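Local coordinates for protein probable glutathione S-transferase (Pseudomonas aeruginosa, PDB 6JWK) that probably isomerises maleylpyruvate or maleylacetoacetate with the help of glutathione, as a zeta-class member of the glutathione transferase superfamily, at residues 11-16 and 203-208. Sequence-based numbering, arbitrary orientation.
Sequences TSYRVR and ASPERQ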
loop_
_atom_site.group_PDB
_atom_site.type_symbol
_atom_site.label_atom_id
_atom_site.label_comp_id
_atom_site.label_asym_id
_atom_site.label_seq_id
_atom_site.Cartn_x
_atom_site.Cartn_y
_atom_site.Cartn_z
ATOM N N THR B 11 7.377 4.424 8.758
ATOM C CA THR B 11 7.403 4.752 7.316
ATOM C C THR B 11 8.681 5.558 7.068
ATOM O O THR B 11 9.275 5.398 5.991
ATOM C CB THR B 11 6.099 5.446 6.862
ATOM O OG1 THR B 11 5.906 6.556 7.746
ATOM C CG2 THR B 11 4.910 4.512 6.931
ATOM N N SER B 12 9.104 6.392 8.007
ATOM C CA SER B 12 10.412 7.111 7.886
ATOM C C SER B 12 11.552 6.080 7.835
ATOM O O SER B 12 12.466 6.207 7.025
ATOM C CB SER B 12 10.637 8.082 9.025
ATOM O OG SER B 12 9.663 9.115 9.018
ATOM N N TYR B 13 11.497 5.109 8.731
ATOM C CA TYR B 13 12.525 4.041 8.826
ATOM C C TYR B 13 12.657 3.359 7.442
ATOM O O TYR B 13 13.793 3.153 6.971
ATOM C CB TYR B 13 12.133 3.128 9.987
ATOM C CG TYR B 13 13.154 2.092 10.391
ATOM C CD1 TYR B 13 14.441 2.068 9.861
ATOM C CD2 TYR B 13 12.848 1.180 11.396
ATOM C CE1 TYR B 13 15.366 1.104 10.257
ATOM C CE2 TYR B 13 13.770 0.217 11.804
ATOM C CZ TYR B 13 15.033 0.188 11.238
ATOM O OH TYR B 13 15.928 -0.751 11.661
ATOM N N ARG B 14 11.541 2.986 6.807
ATOM C CA ARG B 14 11.537 2.327 5.465
ATOM C C ARG B 14 12.408 3.142 4.507
ATOM O O ARG B 14 13.190 2.588 3.805
ATOM C CB ARG B 14 10.140 2.244 4.821
ATOM C CG ARG B 14 9.132 1.376 5.559
ATOM C CD ARG B 14 7.813 1.482 4.852
ATOM N NE ARG B 14 6.791 0.791 5.588
ATOM C CZ ARG B 14 5.514 0.860 5.330
ATOM N NH1 ARG B 14 5.086 1.665 4.370
ATOM N NH2 ARG B 14 4.656 0.165 6.059
ATOM N N VAL B 15 12.225 4.456 4.472
ATOM C CA VAL B 15 12.928 5.311 3.478
ATOM C C VAL B 15 14.360 5.595 3.902
ATOM O O VAL B 15 15.241 5.729 2.999
ATOM C CB VAL B 15 12.145 6.622 3.254
ATOM C CG1 VAL B 15 12.853 7.501 2.249
ATOM C CG2 VAL B 15 10.712 6.326 2.790
ATOM N N ARG B 16 14.640 5.713 5.197
ATOM C CA ARG B 16 16.047 5.820 5.685
ATOM C C ARG B 16 16.825 4.559 5.284
ATOM O O ARG B 16 17.998 4.669 4.882
ATOM C CB ARG B 16 16.138 6.025 7.190
ATOM C CG ARG B 16 15.638 7.384 7.665
ATOM C CD ARG B 16 16.022 7.687 9.101
ATOM N NE ARG B 16 15.732 6.605 10.045
ATOM C CZ ARG B 16 14.634 6.464 10.771
ATOM N NH1 ARG B 16 13.668 7.367 10.724
ATOM N NH2 ARG B 16 14.528 5.423 11.595
ATOM N N ALA B 203 20.414 3.472 9.470
ATOM C CA ALA B 203 18.998 3.844 9.277
ATOM C C ALA B 203 18.206 3.633 10.565
ATOM O O ALA B 203 17.114 4.167 10.699
ATOM C CB ALA B 203 18.423 3.066 8.114
ATOM N N SER B 204 18.703 2.823 11.484
ATOM C CA SER B 204 17.905 2.396 12.654
ATOM C C SER B 204 17.464 3.627 13.449
ATOM O O SER B 204 18.171 4.618 13.553
ATOM C CB SER B 204 18.716 1.402 13.528
ATOM O OG SER B 204 19.834 2.063 14.125
ATOM N N PRO B 205 16.294 3.575 14.099
ATOM C CA PRO B 205 15.862 4.628 15.015
ATOM C C PRO B 205 16.922 5.024 16.058
ATOM O O PRO B 205 17.174 6.240 16.280
ATOM C CB PRO B 205 14.637 3.988 15.714
ATOM C CG PRO B 205 14.098 2.996 14.702
ATOM C CD PRO B 205 15.326 2.478 13.995
ATOM N N GLU B 206 17.599 4.010 16.614
ATOM C CA GLU B 206 18.494 4.169 17.787
ATOM C C GLU B 206 19.738 4.952 17.383
ATOM O O GLU B 206 20.392 5.502 18.295
ATOM C CB GLU B 206 18.870 2.809 18.398
ATOM C CG GLU B 206 17.674 2.023 18.910
ATOM C CD GLU B 206 17.029 1.033 17.950
ATOM O OE1 GLU B 206 17.108 1.232 16.731
ATOM O OE2 GLU B 206 16.459 0.043 18.441
ATOM N N ARG B 207 20.039 5.035 16.085
ATOM C CA ARG B 207 21.237 5.724 15.590
ATOM C C ARG B 207 20.853 7.089 14.997
ATOM O O ARG B 207 21.708 7.723 14.390
ATOM C CB ARG B 207 21.981 4.803 14.625
ATOM C CG ARG B 207 22.604 3.557 15.277
ATOM C CD ARG B 207 23.666 3.869 16.351
ATOM N NE ARG B 207 24.826 4.517 15.727
ATOM C CZ ARG B 207 25.614 5.430 16.296
ATOM N NH1 ARG B 207 25.467 5.799 17.559
ATOM N NH2 ARG B 207 26.587 5.953 15.609
ATOM N N GLN B 208 19.604 7.509 15.101
ATOM C CA GLN B 208 19.203 8.818 14.520
ATOM C C GLN B 208 19.718 9.944 15.426
ATOM O O GLN B 208 19.758 9.796 16.643
ATOM C CB GLN B 208 17.690 8.868 14.312
ATOM C CG GLN B 208 17.225 7.850 13.260
ATOM C CD GLN B 208 18.003 8.038 11.974
ATOM O OE1 GLN B 208 18.000 9.137 11.416
ATOM N NE2 GLN B 208 18.678 6.986 11.492
#
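Arg-16 reaches from helix 10-22 to the carbonyl of Ala-203 at the end of helix 198-203 and takes it side-on with two nitrogens. NE lies 2.9 Å and NH2 3.0 Å from Ala-203 O, both in the guanidinium plane. The NH2 bond runs almost in line with the C=O, while NE comes in at a C=O...N angle of 141°, tilted from the carbonyl plane. Arginine suits this place because its chain, bent at chi3, folds back to present one edge to a carbonyl at a helix C-terminus, where the partial negative charge should welcome a cation. NH1 of the same group hydrogen-bonds to Ser-5 OG at the end of strand 2-5.

Stacking helps hold the guanidinium in its orientation. The amide of Gln-208 lies over one face, the two planes 28° apart and Gln-208 CD 3.3 Å from Arg-16 NE; Tyr-13 CA backs the opposite face. The bend of Gln-208 at chi2 lets its NE2 donate to Ser-204 O at 3.2 Å, on the opposite side of that carbonyl from Arg-207 N, and this bond fixes the rotation of the amide.

Apolar contact completes the join. With CG anti to its backbone N (chi1 -171°), Tyr-13 brings its ring to Pro-205, whose CD makes a CH-pi contact 3.6 Å from the ring centroid. A proline CD, next to nitrogen and somewhat polarised, is well placed over an electron-rich face. The small Ala-203 allows close approach of the helices: its methyl packs on the backbone of Arg-16, with CB 3.6 Å from Arg-16 O, and beside the Tyr-13 ring, with CE1 4.2 Å from Ala-203 CB. Val-168 and Pro-169 of helix 162-176 also touch Tyr-13.

The contact thus ties the thioredoxin-like N-terminal domain to the all-helical C-terminal domain of the GST fold, and its chemistry implies an interface in which a buried positive charge is probably compensated by the helix-end carbonyl and the Ser-5 hydroxyl, with weaker help from the carbonyls of Phe-6 and Phe-7.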